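Local coordinates for protein putative serine phosphatase (Pseudomonas aeruginosa, PDB 6K4E) that probably removes phosphate from phosphothreonine as the PP2C-type phosphatase domain of SiaA, in a signalling pathway that controls biofilm formation, at residues R66-D71 and M123-R128; E200-L205 and M260-A265; F250-R255 and V277-E282. All coordinates share one frame; numbering follows the deposited sequence.

Interaction 1 of 3, residues R66-D71 and M123-R128; sequences RAILPD and MTMLAR
Ile68 and Arg128 meet because their first torsions send the two side chains past each other in opposite directions. In Ile68, CG1 stands between the backbone N and the carbonyl carbon (chi1 70°), and CD1 reaches helix 117-138. In Arg128, CG is anti to the backbone N (chi1 158°), and a bend at the next bond carries the guanidinium back toward the end of helix 49-67. Ile68 CD1 lies 3.8 Å from Arg128 CB and also touches CG. Further out, Arg128 NH1 donates to Ile68 O at 2.7 Å. The bond is short but bent, with an N-H...O angle of 131°, and the donor sits well off the carbonyl plane. A water accepts from Arg128 NH1 at 2.8 Å and donates to Ala67 O at 3.1 Å. Thus NH1 serves two successive carbonyls, Ile68 O directly and Ala67 O through the water, just where helix 49-67 gives way to a loop. In the PP2C-type fold of this protein, helix 117-138 follows the strand and loop that carry the magnesium ligands Asp112, Cys113 and Gly115. The contact joins that helix to the N-terminal helix 49-67. Met125 covers another part of Ile68. Its bent chain puts CE 3.9 Å from Ile68 CG1, while SD faces CG2. Thr124 contributes mainly its carbonyl, with O 4.0 Å from Ile68 CD1. Arg128 NE also forms a salt bridge with Asp132. The second subunit packs here too: its Met157 lies on Ile68, and its Met125 meets Met125 of this chain.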
loop_
_atom_site.group_PDB
_atom_site.type_symbol
_atom_site.label_atom_id
_atom_site.label_comp_id
_atom_site.label_asym_id
_atom_site.label_seq_id
_atom_site.Cartn_x
_atom_site.Cartn_y
_atom_site.Cartn_z
ATOM N N ARG B 66 3.203 -7.880 -7.920
ATOM C CA ARG B 66 4.159 -8.024 -9.033
ATOM C C ARG B 66 4.235 -6.758 -9.892
ATOM O O ARG B 66 5.305 -6.390 -10.367
ATOM C CB ARG B 66 3.803 -9.240 -9.895
ATOM C CG ARG B 66 4.326 -10.536 -9.283
ATOM C CD ARG B 66 4.117 -11.737 -10.187
ATOM N NE ARG B 66 4.768 -12.920 -9.627
ATOM C CZ ARG B 66 6.033 -13.268 -9.851
ATOM N NH1 ARG B 66 6.799 -12.538 -10.654
ATOM N NH2 ARG B 66 6.538 -14.356 -9.281
ATOM N N ALA B 67 3.097 -6.070 -10.046
ATOM C CA ALA B 67 2.982 -4.819 -10.801
ATOM C C ALA B 67 3.796 -3.651 -10.207
ATOM O O ALA B 67 4.145 -2.710 -10.928
ATOM C CB ALA B 67 1.522 -4.430 -10.958
ATOM N N ILE B 68 4.135 -3.730 -8.928
ATOM C CA ILE B 68 4.924 -2.672 -8.294
ATOM C C ILE B 68 6.460 -3.005 -8.342
ATOM O O ILE B 68 7.266 -2.196 -7.899
ATOM C CB ILE B 68 4.399 -2.301 -6.863
ATOM C CG1 ILE B 68 4.657 -3.420 -5.825
ATOM C CG2 ILE B 68 2.943 -1.884 -6.893
ATOM C CD1 ILE B 68 5.485 -3.021 -4.665
ATOM N N LEU B 69 6.839 -4.171 -8.928
ATOM C CA LEU B 69 8.240 -4.605 -9.036
ATOM C C LEU B 69 8.903 -4.112 -10.332
ATOM O O LEU B 69 8.248 -4.127 -11.360
ATOM C CB LEU B 69 8.397 -6.128 -8.872
ATOM C CG LEU B 69 7.729 -6.762 -7.625
ATOM C CD1 LEU B 69 7.714 -8.270 -7.734
ATOM C CD2 LEU B 69 8.364 -6.291 -6.322
ATOM N N PRO B 70 10.194 -3.662 -10.304
ATOM C CA PRO B 70 10.829 -3.115 -11.532
ATOM C C PRO B 70 11.491 -4.122 -12.489
ATOM O O PRO B 70 12.447 -3.772 -13.168
ATOM C CB PRO B 70 11.854 -2.133 -10.959
ATOM C CG PRO B 70 12.300 -2.797 -9.689
ATOM C CD PRO B 70 11.084 -3.498 -9.130
ATOM N N ASP B 71 10.954 -5.344 -12.586
ATOM C CA ASP B 71 11.428 -6.444 -13.460
ATOM C C ASP B 71 11.784 -6.075 -14.891
ATOM O O ASP B 71 12.865 -6.423 -15.363
ATOM C CB ASP B 71 10.353 -7.542 -13.507
ATOM C CG ASP B 71 10.204 -8.225 -12.180
ATOM O OD1 ASP B 71 10.914 -7.830 -11.238
ATOM O OD2 ASP B 71 9.389 -9.168 -12.086
ATOM N N MET B 123 2.354 -3.362 3.746
ATOM C CA MET B 123 3.515 -2.539 4.078
ATOM C C MET B 123 4.334 -2.212 2.819
ATOM O O MET B 123 4.800 -1.095 2.665
ATOM C CB MET B 123 4.385 -3.267 5.121
ATOM C CG MET B 123 3.786 -3.290 6.534
ATOM S SD MET B 123 3.484 -1.640 7.248
ATOM C CE MET B 123 5.105 -1.113 7.488
ATOM N N THR B 124 4.476 -3.194 1.933
ATOM C CA THR B 124 5.189 -3.190 0.663
ATOM C C THR B 124 4.585 -2.110 -0.283
ATOM O O THR B 124 5.332 -1.420 -0.983
ATOM C CB THR B 124 5.172 -4.664 0.185
ATOM O OG1 THR B 124 6.471 -5.180 0.018
ATOM C CG2 THR B 124 4.364 -4.907 -0.998
ATOM N N MET B 125 3.252 -1.931 -0.270
ATOM C CA MET B 125 2.559 -0.925 -1.104
ATOM C C MET B 125 2.895 0.472 -0.569
ATOM O O MET B 125 3.313 1.337 -1.331
ATOM C CB MET B 125 1.023 -1.130 -1.135
ATOM C CG MET B 125 0.560 -2.491 -1.589
ATOM S SD MET B 125 0.918 -2.781 -3.348
ATOM C CE MET B 125 1.881 -4.215 -3.218
ATOM N N LEU B 126 2.772 0.658 0.738
ATOM C CA LEU B 126 3.085 1.915 1.411
ATOM C C LEU B 126 4.546 2.291 1.206
ATOM O O LEU B 126 4.818 3.421 0.795
ATOM C CB LEU B 126 2.745 1.830 2.904
ATOM C CG LEU B 126 1.263 1.729 3.256
ATOM C CD1 LEU B 126 1.081 1.434 4.747
ATOM C CD2 LEU B 126 0.524 3.019 2.893
ATOM N N ALA B 127 5.481 1.327 1.422
ATOM C CA ALA B 127 6.914 1.546 1.268
ATOM C C ALA B 127 7.316 1.851 -0.178
ATOM O O ALA B 127 8.182 2.691 -0.391
ATOM C CB ALA B 127 7.690 0.360 1.798
ATOM N N ARG B 128 6.668 1.208 -1.170
ATOM C CA ARG B 128 6.958 1.470 -2.581
ATOM C C ARG B 128 6.639 2.938 -2.915
ATOM O O ARG B 128 7.465 3.616 -3.524
ATOM C CB ARG B 128 6.203 0.490 -3.506
ATOM C CG ARG B 128 6.000 0.975 -4.961
ATOM C CD ARG B 128 7.272 0.989 -5.807
ATOM N NE ARG B 128 7.162 1.936 -6.919
ATOM C CZ ARG B 128 6.784 1.629 -8.154
ATOM N NH1 ARG B 128 6.497 0.379 -8.477
ATOM N NH2 ARG B 128 6.700 2.572 -9.077
HETATM O O HOH W 1 5.970 -0.254 -11.179
#

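Interaction 2 of 3, residues E200-L205 and M260-A265; sequences EEVQEL and MLRDHA
This is a small surface contact between an edge strand and a helix, with no hydrogen bond across it. Strand 202-205 is outermost in its five-stranded antiparallel sheet within the chain, and the last turns of helix 254-264 come up to its start at Val202. Val202 and Arg262 carry the contact, with side chains crossing at about a right angle. Val202 CG2 is anti to the carbonyl carbon and is modelled 3.3 Å from Arg262 CB, a distance so short that it is doubtful as a measure of tightness. The same methyl also touches Arg262 CA. The arginine chain then runs out past Glu200, where its CD lies 3.4 Å from Glu200 O. A bend at chi3 (63°) turns the guanidinium aside. NH1 makes a salt bridge with Asp259, and NH2 a long one with Asp263 OD1 at 3.4 Å. Glu200 likewise sends its carboxylate to Arg266. Leu261, one residue earlier, packs on Tyr195 and Tyr234 of the same sheet. The arginine therefore meets the strand with its aliphatic part, while its charge is directed to acids of its own helix. Contact across the two segments thus rests on van der Waals packing, with the guanidinium paired to Asp259 and Asp263.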
loop_
_atom_site.group_PDB
_atom_site.type_symbol
_atom_site.label_atom_id
_atom_site.label_comp_id
_atom_site.label_asym_id
_atom_site.label_seq_id
_atom_site.Cartn_x
_atom_site.Cartn_y
_atom_site.Cartn_z
ATOM N N GLU B 200 37.317 -13.982 -5.560
ATOM C CA GLU B 200 38.469 -14.229 -4.698
ATOM C C GLU B 200 38.153 -13.686 -3.305
ATOM O O GLU B 200 38.114 -14.435 -2.329
ATOM C CB GLU B 200 39.722 -13.541 -5.280
ATOM C CG GLU B 200 40.999 -14.373 -5.212
ATOM C CD GLU B 200 41.397 -15.206 -6.428
ATOM O OE1 GLU B 200 41.348 -14.688 -7.569
ATOM O OE2 GLU B 200 41.768 -16.386 -6.229
ATOM N N GLU B 201 37.879 -12.388 -3.237
ATOM C CA GLU B 201 37.561 -11.646 -2.022
ATOM C C GLU B 201 36.022 -11.474 -1.882
ATOM O O GLU B 201 35.342 -11.364 -2.894
ATOM C CB GLU B 201 38.243 -10.273 -2.145
ATOM C CG GLU B 201 38.157 -9.370 -0.930
ATOM C CD GLU B 201 38.771 -7.996 -1.123
ATOM O OE1 GLU B 201 38.392 -7.082 -0.355
ATOM O OE2 GLU B 201 39.630 -7.826 -2.023
ATOM N N VAL B 202 35.492 -11.494 -0.624
ATOM C CA VAL B 202 34.083 -11.217 -0.302
ATOM C C VAL B 202 34.132 -10.034 0.681
ATOM O O VAL B 202 34.793 -10.128 1.712
ATOM C CB VAL B 202 33.253 -12.415 0.280
ATOM C CG1 VAL B 202 31.803 -12.030 0.527
ATOM C CG2 VAL B 202 33.298 -13.612 -0.636
ATOM N N GLN B 203 33.488 -8.920 0.329
ATOM C CA GLN B 203 33.357 -7.732 1.191
ATOM C C GLN B 203 31.918 -7.631 1.593
ATOM O O GLN B 203 31.029 -7.929 0.795
ATOM C CB GLN B 203 33.697 -6.433 0.454
ATOM C CG GLN B 203 35.089 -6.360 -0.143
ATOM C CD GLN B 203 35.489 -4.956 -0.523
ATOM O OE1 GLN B 203 36.674 -4.611 -0.491
ATOM N NE2 GLN B 203 34.530 -4.115 -0.910
ATOM N N GLU B 204 31.680 -7.213 2.822
ATOM C CA GLU B 204 30.337 -6.984 3.320
ATOM C C GLU B 204 30.316 -5.548 3.860
ATOM O O GLU B 204 31.048 -5.229 4.800
ATOM C CB GLU B 204 29.974 -8.003 4.418
ATOM C CG GLU B 204 28.520 -7.916 4.870
ATOM C CD GLU B 204 28.115 -8.686 6.116
ATOM O OE1 GLU B 204 28.934 -9.475 6.644
ATOM O OE2 GLU B 204 26.955 -8.518 6.551
ATOM N N LEU B 205 29.528 -4.663 3.208
ATOM C CA LEU B 205 29.326 -3.291 3.642
ATOM C C LEU B 205 28.104 -3.402 4.560
ATOM O O LEU B 205 26.985 -3.526 4.075
ATOM C CB LEU B 205 29.048 -2.358 2.445
ATOM C CG LEU B 205 30.173 -2.057 1.402
ATOM C CD1 LEU B 205 29.818 -0.869 0.535
ATOM C CD2 LEU B 205 31.583 -1.972 2.014
ATOM N N MET B 260 29.230 -19.135 -0.811
ATOM C CA MET B 260 28.402 -19.329 -2.007
ATOM C C MET B 260 28.654 -18.179 -3.018
ATOM O O MET B 260 28.887 -18.450 -4.204
ATOM C CB MET B 260 26.906 -19.379 -1.635
ATOM C CG MET B 260 25.988 -19.687 -2.816
ATOM S SD MET B 260 24.211 -19.611 -2.402
ATOM C CE MET B 260 24.015 -17.787 -2.051
ATOM N N LEU B 261 28.617 -16.908 -2.530
ATOM C CA LEU B 261 28.850 -15.714 -3.335
ATOM C C LEU B 261 30.223 -15.738 -3.971
ATOM O O LEU B 261 30.304 -15.542 -5.172
ATOM C CB LEU B 261 28.695 -14.403 -2.520
ATOM C CG LEU B 261 27.365 -14.121 -1.856
ATOM C CD1 LEU B 261 27.341 -12.708 -1.284
ATOM C CD2 LEU B 261 26.158 -14.392 -2.800
ATOM N N ARG B 262 31.299 -15.963 -3.179
ATOM C CA ARG B 262 32.679 -16.035 -3.669
ATOM C C ARG B 262 32.810 -17.126 -4.717
ATOM O O ARG B 262 33.418 -16.907 -5.766
ATOM C CB ARG B 262 33.644 -16.341 -2.514
ATOM C CG ARG B 262 35.131 -16.390 -2.948
ATOM C CD ARG B 262 36.035 -17.033 -1.903
ATOM N NE ARG B 262 35.679 -18.438 -1.673
ATOM C CZ ARG B 262 35.135 -18.917 -0.555
ATOM N NH1 ARG B 262 34.932 -18.119 0.495
ATOM N NH2 ARG B 262 34.827 -20.207 -0.462
ATOM N N ASP B 263 32.223 -18.286 -4.442
ATOM C CA ASP B 263 32.257 -19.412 -5.378
ATOM C C ASP B 263 31.640 -19.114 -6.737
ATOM O O ASP B 263 32.102 -19.650 -7.732
ATOM C CB ASP B 263 31.590 -20.645 -4.756
ATOM C CG ASP B 263 32.597 -21.653 -4.284
ATOM O OD1 ASP B 263 33.189 -21.440 -3.193
ATOM O OD2 ASP B 263 32.846 -22.627 -5.029
ATOM N N HIS B 264 30.589 -18.271 -6.787
ATOM C CA HIS B 264 29.867 -18.020 -8.047
ATOM C C HIS B 264 30.084 -16.639 -8.668
ATOM O O HIS B 264 29.784 -16.486 -9.847
ATOM C CB HIS B 264 28.364 -18.298 -7.839
ATOM C CG HIS B 264 28.078 -19.744 -7.513
ATOM N ND1 HIS B 264 28.055 -20.208 -6.191
ATOM C CD2 HIS B 264 27.910 -20.804 -8.345
ATOM C CE1 HIS B 264 27.808 -21.509 -6.269
ATOM N NE2 HIS B 264 27.717 -21.920 -7.541
ATOM N N ALA B 265 30.646 -15.663 -7.907
ATOM C CA ALA B 265 30.808 -14.237 -8.260
ATOM C C ALA B 265 31.299 -13.930 -9.676
ATOM O O ALA B 265 30.829 -12.967 -10.286
ATOM C CB ALA B 265 31.697 -13.524 -7.259
#

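Interaction 3 of 3, residues F250-R255 and V277-E282; sequences FGFGSR and VATLAE
Phe252 meets helix 269-284 through two consecutive residues, Thr279 and Leu280. The first of these touches the far end of the ring. Thr279 CG2 is anti to the backbone N and lies 3.9 Å from Phe252 CZ and 4.0 Å from Phe252 CE1. The two side chains cross at about a right angle, and the methyl comes to the ring obliquely. Thr279 OG1 makes a hydrogen bond to Ala275 O, one turn back in the helix. The next residue, Leu280, starts with its CB pointing to one side, but its end swings nearer. Its CD1 lies 4.2 Å from Phe252 CD1, also oblique to the ring. Leu280 further packs on Phe240 of the short helix 238-242, which begins with the magnesium ligand Asp238. Phe252 itself lies between a weakly bonded strand at about 250-251 and helix 254-264, with Gly253 at the N-cap. Its CG is anti to the backbone N (chi1 -166°), which sends the ring toward helix 269-284. Phe240 and Tyr283 each meet this ring edge-to-face, while Met260 and Phe257 add further packing. The contact between the two segments is purely apolar. The threonine's hydroxyl is satisfied within its own helix, leaving its methyl for the aromatic ring. Shape and dispersion hold Phe252 against Thr279 and Leu280, while nearby Tyr283 OH forms a hydrogen bond with Phe250 O.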
loop_
_atom_site.group_PDB
_atom_site.type_symbol
_atom_site.label_atom_id
_atom_site.label_comp_id
_atom_site.label_asym_id
_atom_site.label_seq_id
_atom_site.Cartn_x
_atom_site.Cartn_y
_atom_site.Cartn_z
ATOM N N PHE B 250 19.656 -25.776 11.086
ATOM C CA PHE B 250 20.232 -24.448 11.286
ATOM C C PHE B 250 19.898 -23.594 10.077
ATOM O O PHE B 250 19.742 -24.129 8.966
ATOM C CB PHE B 250 21.773 -24.526 11.348
ATOM C CG PHE B 250 22.401 -25.195 12.545
ATOM C CD1 PHE B 250 21.770 -25.181 13.791
ATOM C CD2 PHE B 250 23.586 -25.907 12.419
ATOM C CE1 PHE B 250 22.317 -25.875 14.883
ATOM C CE2 PHE B 250 24.142 -26.577 13.515
ATOM C CZ PHE B 250 23.490 -26.579 14.732
ATOM N N GLY B 251 19.883 -22.282 10.274
ATOM C CA GLY B 251 19.672 -21.352 9.164
ATOM C C GLY B 251 20.896 -21.393 8.271
ATOM O O GLY B 251 21.999 -21.686 8.749
ATOM N N PHE B 252 20.720 -21.174 6.963
ATOM C CA PHE B 252 21.828 -21.171 6.006
ATOM C C PHE B 252 23.018 -20.385 6.587
ATOM O O PHE B 252 24.068 -20.968 6.784
ATOM C CB PHE B 252 21.341 -20.587 4.673
ATOM C CG PHE B 252 22.252 -20.827 3.506
ATOM C CD1 PHE B 252 22.287 -22.070 2.872
ATOM C CD2 PHE B 252 23.018 -19.793 2.977
ATOM C CE1 PHE B 252 23.111 -22.279 1.756
ATOM C CE2 PHE B 252 23.830 -20.003 1.849
ATOM C CZ PHE B 252 23.873 -21.241 1.257
ATOM N N GLY B 253 22.789 -19.119 6.961
ATOM C CA GLY B 253 23.764 -18.264 7.628
ATOM C C GLY B 253 24.690 -17.476 6.724
ATOM O O GLY B 253 24.783 -17.740 5.513
ATOM N N SER B 254 25.380 -16.484 7.350
ATOM C CA SER B 254 26.343 -15.551 6.745
ATOM C C SER B 254 27.579 -16.232 6.179
ATOM O O SER B 254 28.043 -15.804 5.119
ATOM C CB SER B 254 26.798 -14.483 7.748
ATOM O OG SER B 254 25.757 -13.690 8.287
ATOM N N ARG B 255 28.149 -17.241 6.887
ATOM C CA ARG B 255 29.354 -17.939 6.423
ATOM C C ARG B 255 29.068 -18.794 5.168
ATOM O O ARG B 255 29.817 -18.658 4.191
ATOM C CB ARG B 255 30.061 -18.741 7.539
ATOM C CG ARG B 255 30.581 -17.826 8.656
ATOM C CD ARG B 255 30.805 -18.519 10.002
ATOM N NE ARG B 255 30.799 -17.558 11.115
ATOM C CZ ARG B 255 31.358 -17.776 12.305
ATOM N NH1 ARG B 255 31.988 -18.920 12.553
ATOM N NH2 ARG B 255 31.302 -16.848 13.253
ATOM N N VAL B 277 19.435 -20.732 -6.246
ATOM C CA VAL B 277 18.137 -21.404 -6.046
ATOM C C VAL B 277 18.357 -22.911 -5.778
ATOM O O VAL B 277 17.835 -23.430 -4.788
ATOM C CB VAL B 277 17.153 -21.142 -7.230
ATOM C CG1 VAL B 277 15.977 -22.117 -7.225
ATOM C CG2 VAL B 277 16.655 -19.710 -7.216
ATOM N N ALA B 278 19.142 -23.591 -6.629
ATOM C CA ALA B 278 19.459 -25.008 -6.427
ATOM C C ALA B 278 20.241 -25.285 -5.098
ATOM O O ALA B 278 20.019 -26.325 -4.487
ATOM C CB ALA B 278 20.227 -25.557 -7.621
ATOM N N THR B 279 21.102 -24.342 -4.642
ATOM C CA THR B 279 21.872 -24.447 -3.382
ATOM C C THR B 279 20.931 -24.388 -2.167
ATOM O O THR B 279 21.114 -25.145 -1.221
ATOM C CB THR B 279 23.015 -23.398 -3.323
ATOM O OG1 THR B 279 23.938 -23.674 -4.383
ATOM C CG2 THR B 279 23.766 -23.378 -1.986
ATOM N N LEU B 280 19.921 -23.511 -2.208
ATOM C CA LEU B 280 18.953 -23.397 -1.119
ATOM C C LEU B 280 17.971 -24.568 -1.129
ATOM O O LEU B 280 17.673 -25.118 -0.058
ATOM C CB LEU B 280 18.202 -22.057 -1.143
ATOM C CG LEU B 280 17.486 -21.711 0.186
ATOM C CD1 LEU B 280 18.481 -21.453 1.318
ATOM C CD2 LEU B 280 16.626 -20.531 0.016
ATOM N N ALA B 281 17.494 -24.968 -2.326
ATOM C CA ALA B 281 16.563 -26.099 -2.461
ATOM C C ALA B 281 17.186 -27.357 -1.870
ATOM O O ALA B 281 16.538 -28.068 -1.101
ATOM C CB ALA B 281 16.193 -26.309 -3.915
ATOM N N GLU B 282 18.477 -27.562 -2.138
ATOM C CA GLU B 282 19.251 -28.691 -1.636
ATOM C C GLU B 282 19.404 -28.647 -0.132
ATOM O O GLU B 282 19.132 -29.647 0.517
ATOM C CB GLU B 282 20.616 -28.787 -2.348
ATOM C CG GLU B 282 21.551 -29.854 -1.787
ATOM C CD GLU B 282 22.233 -30.817 -2.736
ATOM O OE1 GLU B 282 23.150 -31.529 -2.271
ATOM O OE2 GLU B 282 21.863 -30.882 -3.929
#

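How the interactions relate
From the N terminus, interaction 1 comes first. It closes a loop of 51 residues and ties the end of helix 49-67 to helix 117-138. It is complete before the other two begin. Interaction 2 opens at strand 202-205 and closes a 54-residue loop on helix 254-264. Interaction 3 opens at 250-255, before interaction 2 has closed, and closes a 21-residue loop on helix 269-284, so these two cross along the chain. Both use helix 254-264 and they touch: Met260 SD is 3.8 Å from Thr279 CG2. Together they join a sheet edge, helix 254-264 and helix 269-284. Interaction 1 lies across the chain's centre from both, its own centre about 28 Å from that of interaction 2.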